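PDB 3JQQ: ferredoxin NADP reductase from Plasmodium falciparum, which transfers electrons between ferredoxin and NADP(H) through its bound FAD and may supply reducing power for isoprenoid precursor synthesis in the apicoplast. Local coordinates for residues 25-37 with 216-228. The protein carries 1 engineered substitution. Sequence-based numbering, arbitrary orientation.
Sequences NLVRPNSPNEVYH and GVYNEDSILYLNE. With A2P (adenosine-2'-5'-diphosphate), chain J.
Arg-28 NH2 is gripped by two backbone carbonyls, Glu-220 O at 2.8 Å and Ile-223 O at 2.9 Å. Both acceptors lie within 5° of the guanidinium plane and each offers a lone pair, which fixes the rotation of the group. The clamp joins the two domains of the ferredoxin-NADP reductase fold: the loop between antiparallel strands 16-25 and 35-41 of the FAD domain meets the loop after strand 211-217 of the NADP domain's parallel sheet. A bend at chi3 (-65°) lays one face of the guanidinium over Asp-221 O, the same oxygen that accepts from Arg-28 N in a nearly straight bond (173°).

The Asp-221 carboxylate reaches into the type I turn Arg-28 to Ser-31, where OD2 takes Asn-30 N at 2.8 Å through its anti lone pair. Asn-219 ND2 holds the same turn by donating to Asn-30 O from above the carbonyl plane, not on a lone pair. Ser-31 OG donates to Ser-222 OG (2.8 Å), and Ser-222 OG in turn donates a hydrogen bond to Asn-219 OD1.

Pro-32 CG sits over a face of Tyr-218, 4.1 Å from the ring centroid, while A2P O3P lies at that ring's edge. Asn-33, also in the nucleotide pocket, turns OD1 to Lys-119 NZ. At the far end Leu-26 CD1 makes a CH-pi contact over one face of the Tyr-225 ring, 4.1 Å from its centroid; Tyr-225 OH, also bonded to Ser-106 OG, hydrogen-bonds His-37 ND1 at 2.9 Å, in the imidazole plane.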
loop_
_atom_site.group_PDB
_atom_site.type_symbol
_atom_site.label_atom_id
_atom_site.label_comp_id
_atom_site.label_asym_id
_atom_site.label_seq_id
_atom_site.Cartn_x
_atom_site.Cartn_y
_atom_site.Cartn_z
ATOM N N ASN B 25 -19.333 8.935 8.089
ATOM C CA ASN B 25 -18.018 9.535 7.915
ATOM C C ASN B 25 -17.252 9.439 9.231
ATOM O O ASN B 25 -17.658 10.024 10.236
ATOM C CB ASN B 25 -18.156 10.989 7.463
ATOM C CG ASN B 25 -16.829 11.613 7.072
ATOM O OD1 ASN B 25 -15.779 10.973 7.143
ATOM N ND2 ASN B 25 -16.874 12.873 6.657
ATOM N N LEU B 26 -16.154 8.685 9.218
ATOM C CA LEU B 26 -15.394 8.373 10.435
ATOM C C LEU B 26 -14.375 9.433 10.831
ATOM O O LEU B 26 -13.930 9.470 11.980
ATOM C CB LEU B 26 -14.678 7.028 10.292
ATOM C CG LEU B 26 -15.355 5.798 10.892
ATOM C CD1 LEU B 26 -14.456 4.576 10.753
ATOM C CD2 LEU B 26 -15.707 6.045 12.356
ATOM N N VAL B 27 -13.988 10.277 9.884
ATOM C CA VAL B 27 -13.025 11.329 10.176
ATOM C C VAL B 27 -13.703 12.682 10.341
ATOM O O VAL B 27 -14.886 12.845 10.040
ATOM C CB VAL B 27 -11.932 11.435 9.094
ATOM C CG1 VAL B 27 -11.041 10.199 9.114
ATOM C CG2 VAL B 27 -12.557 11.638 7.723
ATOM N N ARG B 28 -12.934 13.649 10.822
ATOM C CA ARG B 28 -13.438 14.988 11.051
ATOM C C ARG B 28 -12.768 15.957 10.074
ATOM O O ARG B 28 -11.738 15.630 9.487
ATOM C CB ARG B 28 -13.242 15.365 12.523
ATOM C CG ARG B 28 -14.093 14.483 13.444
ATOM C CD ARG B 28 -13.559 14.375 14.864
ATOM N NE ARG B 28 -12.267 13.697 14.931
ATOM C CZ ARG B 28 -12.082 12.397 14.716
ATOM N NH1 ARG B 28 -13.110 11.615 14.405
ATOM N NH2 ARG B 28 -10.866 11.881 14.803
ATOM N N PRO B 29 -13.368 17.142 9.882
ATOM C CA PRO B 29 -13.062 18.060 8.777
ATOM C C PRO B 29 -11.582 18.302 8.464
ATOM O O PRO B 29 -11.222 18.406 7.291
ATOM C CB PRO B 29 -13.736 19.363 9.216
ATOM C CG PRO B 29 -14.899 18.909 10.022
ATOM C CD PRO B 29 -14.429 17.677 10.757
ATOM N N ASN B 30 -10.736 18.407 9.484
ATOM C CA ASN B 30 -9.320 18.681 9.248
ATOM C C ASN B 30 -8.545 17.486 8.684
ATOM O O ASN B 30 -7.344 17.583 8.434
ATOM C CB ASN B 30 -8.642 19.212 10.516
ATOM C CG ASN B 30 -9.054 20.638 10.845
ATOM O OD1 ASN B 30 -9.068 21.037 12.012
ATOM N ND2 ASN B 30 -9.394 21.411 9.819
ATOM N N SER B 31 -9.231 16.365 8.485
ATOM C CA SER B 31 -8.603 15.179 7.907
ATOM C C SER B 31 -8.554 15.283 6.386
ATOM O O SER B 31 -9.507 15.752 5.766
ATOM C CB SER B 31 -9.355 13.912 8.322
ATOM O OG SER B 31 -8.706 12.747 7.834
ATOM N N PRO B 32 -7.434 14.858 5.781
ATOM C CA PRO B 32 -7.315 14.807 4.326
ATOM C C PRO B 32 -7.885 13.507 3.780
ATOM O O PRO B 32 -7.949 13.311 2.565
ATOM C CB PRO B 32 -5.804 14.851 4.101
ATOM C CG PRO B 32 -5.235 14.202 5.316
ATOM C CD PRO B 32 -6.159 14.556 6.455
ATOM N N ASN B 33 -8.302 12.630 4.685
ATOM C CA ASN B 33 -8.823 11.326 4.310
ATOM C C ASN B 33 -10.340 11.274 4.224
ATOM O O ASN B 33 -11.042 12.093 4.817
ATOM C CB ASN B 33 -8.344 10.268 5.303
ATOM C CG ASN B 33 -6.849 10.088 5.274
ATOM O OD1 ASN B 33 -6.227 10.152 4.213
ATOM N ND2 ASN B 33 -6.257 9.854 6.439
ATOM N N GLU B 34 -10.830 10.298 3.470
ATOM C CA GLU B 34 -12.243 9.979 3.437
ATOM C C GLU B 34 -12.384 8.525 3.856
ATOM O O GLU B 34 -11.837 7.632 3.210
ATOM C CB GLU B 34 -12.811 10.183 2.031
ATOM C CG GLU B 34 -14.327 10.051 1.953
ATOM C CD GLU B 34 -14.870 10.304 0.558
ATOM O OE1 GLU B 34 -14.061 10.496 -0.374
ATOM O OE2 GLU B 34 -16.109 10.307 0.396
ATOM N N VAL B 35 -13.091 8.282 4.951
ATOM C CA VAL B 35 -13.318 6.908 5.382
ATOM C C VAL B 35 -14.704 6.701 5.987
ATOM O O VAL B 35 -15.166 7.478 6.826
ATOM C CB VAL B 35 -12.168 6.370 6.288
ATOM C CG1 VAL B 35 -11.336 7.515 6.868
ATOM C CG2 VAL B 35 -12.708 5.458 7.371
ATOM N N TYR B 36 -15.372 5.652 5.521
ATOM C CA TYR B 36 -16.745 5.388 5.912
ATOM C C TYR B 36 -16.856 4.168 6.814
ATOM O O TYR B 36 -16.267 3.118 6.548
ATOM C CB TYR B 36 -17.646 5.251 4.673
ATOM C CG TYR B 36 -17.826 6.563 3.944
ATOM C CD1 TYR B 36 -17.059 6.874 2.827
ATOM C CD2 TYR B 36 -18.740 7.509 4.393
ATOM C CE1 TYR B 36 -17.209 8.086 2.169
ATOM C CE2 TYR B 36 -18.898 8.723 3.742
ATOM C CZ TYR B 36 -18.126 9.004 2.631
ATOM O OH TYR B 36 -18.274 10.205 1.978
ATOM N N HIS B 37 -17.595 4.338 7.903
ATOM C CA HIS B 37 -17.949 3.249 8.796
ATOM C C HIS B 37 -19.272 2.664 8.322
ATOM O O HIS B 37 -20.284 3.364 8.280
ATOM C CB HIS B 37 -18.082 3.781 10.224
ATOM C CG HIS B 37 -18.812 2.866 11.159
ATOM N ND1 HIS B 37 -18.196 1.819 11.808
ATOM C CD2 HIS B 37 -20.102 2.860 11.576
ATOM C CE1 HIS B 37 -19.075 1.201 12.579
ATOM N NE2 HIS B 37 -20.239 1.814 12.456
ATOM N N GLY B 216 -0.794 5.409 14.868
ATOM C CA GLY B 216 -0.283 6.420 13.954
ATOM C C GLY B 216 -1.317 6.839 12.930
ATOM O O GLY B 216 -1.861 6.009 12.200
ATOM N N VAL B 217 -1.597 8.137 12.893
ATOM C CA VAL B 217 -2.512 8.713 11.921
ATOM C C VAL B 217 -1.969 10.077 11.512
ATOM O O VAL B 217 -0.988 10.551 12.083
ATOM C CB VAL B 217 -3.939 8.853 12.491
ATOM C CG1 VAL B 217 -4.578 7.484 12.670
ATOM C CG2 VAL B 217 -3.919 9.618 13.807
ATOM N N TYR B 218 -2.598 10.706 10.525
ATOM C CA TYR B 218 -2.118 11.993 10.018
ATOM C C TYR B 218 -2.232 13.123 11.048
ATOM O O TYR B 218 -1.258 13.826 11.318
ATOM C CB TYR B 218 -2.844 12.379 8.727
ATOM C CG TYR B 218 -2.392 13.706 8.159
ATOM C CD1 TYR B 218 -1.159 13.830 7.530
ATOM C CD2 TYR B 218 -3.188 14.832 8.260
ATOM C CE1 TYR B 218 -0.736 15.041 7.014
ATOM C CE2 TYR B 218 -2.774 16.050 7.747
ATOM C CZ TYR B 218 -1.550 16.151 7.123
ATOM O OH TYR B 218 -1.128 17.354 6.609
ATOM N N ASN B 219 -3.429 13.295 11.604
ATOM C CA ASN B 219 -3.678 14.292 12.640
ATOM C C ASN B 219 -4.834 13.852 13.538
ATOM O O ASN B 219 -5.367 12.755 13.374
ATOM C CB ASN B 219 -3.958 15.665 12.018
ATOM C CG ASN B 219 -5.170 15.656 11.106
ATOM O OD1 ASN B 219 -5.948 14.705 11.103
ATOM N ND2 ASN B 219 -5.336 16.717 10.327
ATOM N N GLU B 220 -5.219 14.703 14.487
ATOM C CA GLU B 220 -6.299 14.378 15.422
ATOM C C GLU B 220 -7.613 14.022 14.721
ATOM O O GLU B 220 -8.334 13.122 15.154
ATOM C CB GLU B 220 -6.539 15.533 16.400
ATOM C CG GLU B 220 -5.349 15.886 17.286
ATOM C CD GLU B 220 -4.391 16.869 16.631
ATOM O OE1 GLU B 220 -4.419 16.995 15.385
ATOM O OE2 GLU B 220 -3.610 17.515 17.366
ATOM N N ASP B 221 -7.930 14.739 13.648
ATOM C CA ASP B 221 -9.183 14.520 12.934
ATOM C C ASP B 221 -9.160 13.236 12.110
ATOM O O ASP B 221 -10.170 12.850 11.523
ATOM C CB ASP B 221 -9.514 15.716 12.038
ATOM C CG ASP B 221 -10.098 16.886 12.813
ATOM O OD1 ASP B 221 -9.951 16.922 14.055
ATOM O OD2 ASP B 221 -10.703 17.775 12.175
ATOM N N SER B 222 -8.006 12.575 12.075
ATOM C CA SER B 222 -7.854 11.350 11.297
ATOM C C SER B 222 -7.934 10.094 12.160
ATOM O O SER B 222 -7.892 8.983 11.644
ATOM C CB SER B 222 -6.543 11.371 10.506
ATOM O OG SER B 222 -6.530 12.438 9.570
ATOM N N ILE B 223 -8.054 10.276 13.473
ATOM C CA ILE B 223 -8.219 9.144 14.375
ATOM C C ILE B 223 -9.540 8.442 14.091
ATOM O O ILE B 223 -10.613 9.038 14.212
ATOM C CB ILE B 223 -8.187 9.571 15.855
ATOM C CG1 ILE B 223 -6.878 10.290 16.176
ATOM C CG2 ILE B 223 -8.372 8.364 16.762
ATOM C CD1 ILE B 223 -6.876 10.958 17.529
ATOM N N LEU B 224 -9.462 7.185 13.700
ATOM C CA LEU B 224 -10.652 6.397 13.445
ATOM C C LEU B 224 -11.194 5.845 14.761
ATOM O O LEU B 224 -10.430 5.389 15.610
ATOM C CB LEU B 224 -10.335 5.271 12.460
ATOM C CG LEU B 224 -9.703 5.792 11.164
ATOM C CD1 LEU B 224 -9.361 4.657 10.211
ATOM C CD2 LEU B 224 -10.618 6.806 10.493
ATOM N N TYR B 225 -12.507 5.904 14.930
ATOM C CA TYR B 225 -13.163 5.413 16.144
ATOM C C TYR B 225 -12.707 6.170 17.397
ATOM O O TYR B 225 -12.522 5.587 18.464
ATOM C CB TYR B 225 -12.975 3.904 16.294
ATOM C CG TYR B 225 -13.637 3.108 15.185
ATOM C CD1 TYR B 225 -15.017 3.023 15.094
ATOM C CD2 TYR B 225 -12.879 2.444 14.226
ATOM C CE1 TYR B 225 -15.628 2.305 14.080
ATOM C CE2 TYR B 225 -13.484 1.724 13.210
ATOM C CZ TYR B 225 -14.860 1.661 13.143
ATOM O OH TYR B 225 -15.469 0.951 12.135
ATOM N N LEU B 226 -12.548 7.481 17.244
ATOM C CA LEU B 226 -12.163 8.382 18.329
ATOM C C LEU B 226 -13.191 8.387 19.463
ATOM O O LEU B 226 -12.833 8.526 20.635
ATOM C CB LEU B 226 -11.978 9.799 17.772
ATOM C CG LEU B 226 -11.075 10.812 18.490
ATOM C CD1 LEU B 226 -11.883 11.872 19.224
ATOM C CD2 LEU B 226 -10.072 10.125 19.422
ATOM N N ASN B 227 -14.466 8.240 19.111
ATOM C CA ASN B 227 -15.540 8.179 20.102
ATOM C C ASN B 227 -15.328 7.035 21.080
ATOM O O ASN B 227 -15.295 7.231 22.296
ATOM C CB ASN B 227 -16.901 7.995 19.423
ATOM C CG ASN B 227 -17.368 9.237 18.700
ATOM O OD1 ASN B 227 -16.797 10.314 18.854
ATOM N ND2 ASN B 227 -18.421 9.095 17.906
ATOM N N GLU B 228 -15.204 5.832 20.527
ATOM C CA GLU B 228 -14.974 4.635 21.321
ATOM C C GLU B 228 -13.664 4.734 22.096
ATOM O O GLU B 228 -13.626 4.473 23.298
ATOM C CB GLU B 228 -14.954 3.396 20.423
ATOM C CG GLU B 228 -16.298 3.046 19.802
ATOM C CD GLU B 228 -16.639 3.909 18.603
ATOM O OE1 GLU B 228 -17.725 3.702 18.018
ATOM O OE2 GLU B 228 -15.826 4.789 18.243
HETATM P P1 A2P J . 1.879 9.854 6.096
HETATM O O1P A2P J . 3.356 10.155 6.020
HETATM O O2P A2P J . 1.375 8.973 4.978
HETATM O O3P A2P J . 1.017 11.059 6.386
HETATM P P2 A2P J . -2.827 5.726 5.687
HETATM O O4P A2P J . -3.460 4.505 6.309
HETATM O O5P A2P J . -2.109 5.466 4.382
HETATM O O6P A2P J . -3.715 6.947 5.688
HETATM O "O5'" A2P J . -1.642 6.108 6.708
HETATM C "C5'" A2P J . -1.840 5.980 8.114
HETATM C "C4'" A2P J . -0.681 6.639 8.849
HETATM O "O4'" A2P J . 0.501 5.841 8.708
HETATM C "C3'" A2P J . -0.358 8.008 8.268
HETATM O "O3'" A2P J . -0.088 8.905 9.350
HETATM C "C2'" A2P J . 0.910 7.796 7.469
HETATM O "O2'" A2P J . 1.731 8.960 7.428
HETATM C "C1'" A2P J . 1.562 6.718 8.317
HETATM N N9 A2P J . 2.701 6.067 7.622
HETATM C C8 A2P J . 3.075 6.258 6.342
HETATM N N7 A2P J . 4.177 5.521 6.043
HETATM C C5 A2P J . 4.526 4.849 7.159
HETATM C C6 A2P J . 5.590 3.894 7.549
HETATM N N6 A2P J . 6.531 3.493 6.663
HETATM N N1 A2P J . 5.592 3.430 8.820
HETATM C C2 A2P J . 4.665 3.813 9.715
HETATM N N3 A2P J . 3.674 4.675 9.430
HETATM C C4 A2P J . 3.554 5.218 8.195
HETATM O O HOH W 1 -13.950 8.185 14.237
HETATM O O HOH W 2 -10.829 15.431 16.019
HETATM O O HOH W 3 -11.756 20.220 12.753
HETATM O O HOH W 4 -7.330 8.404 9.004
#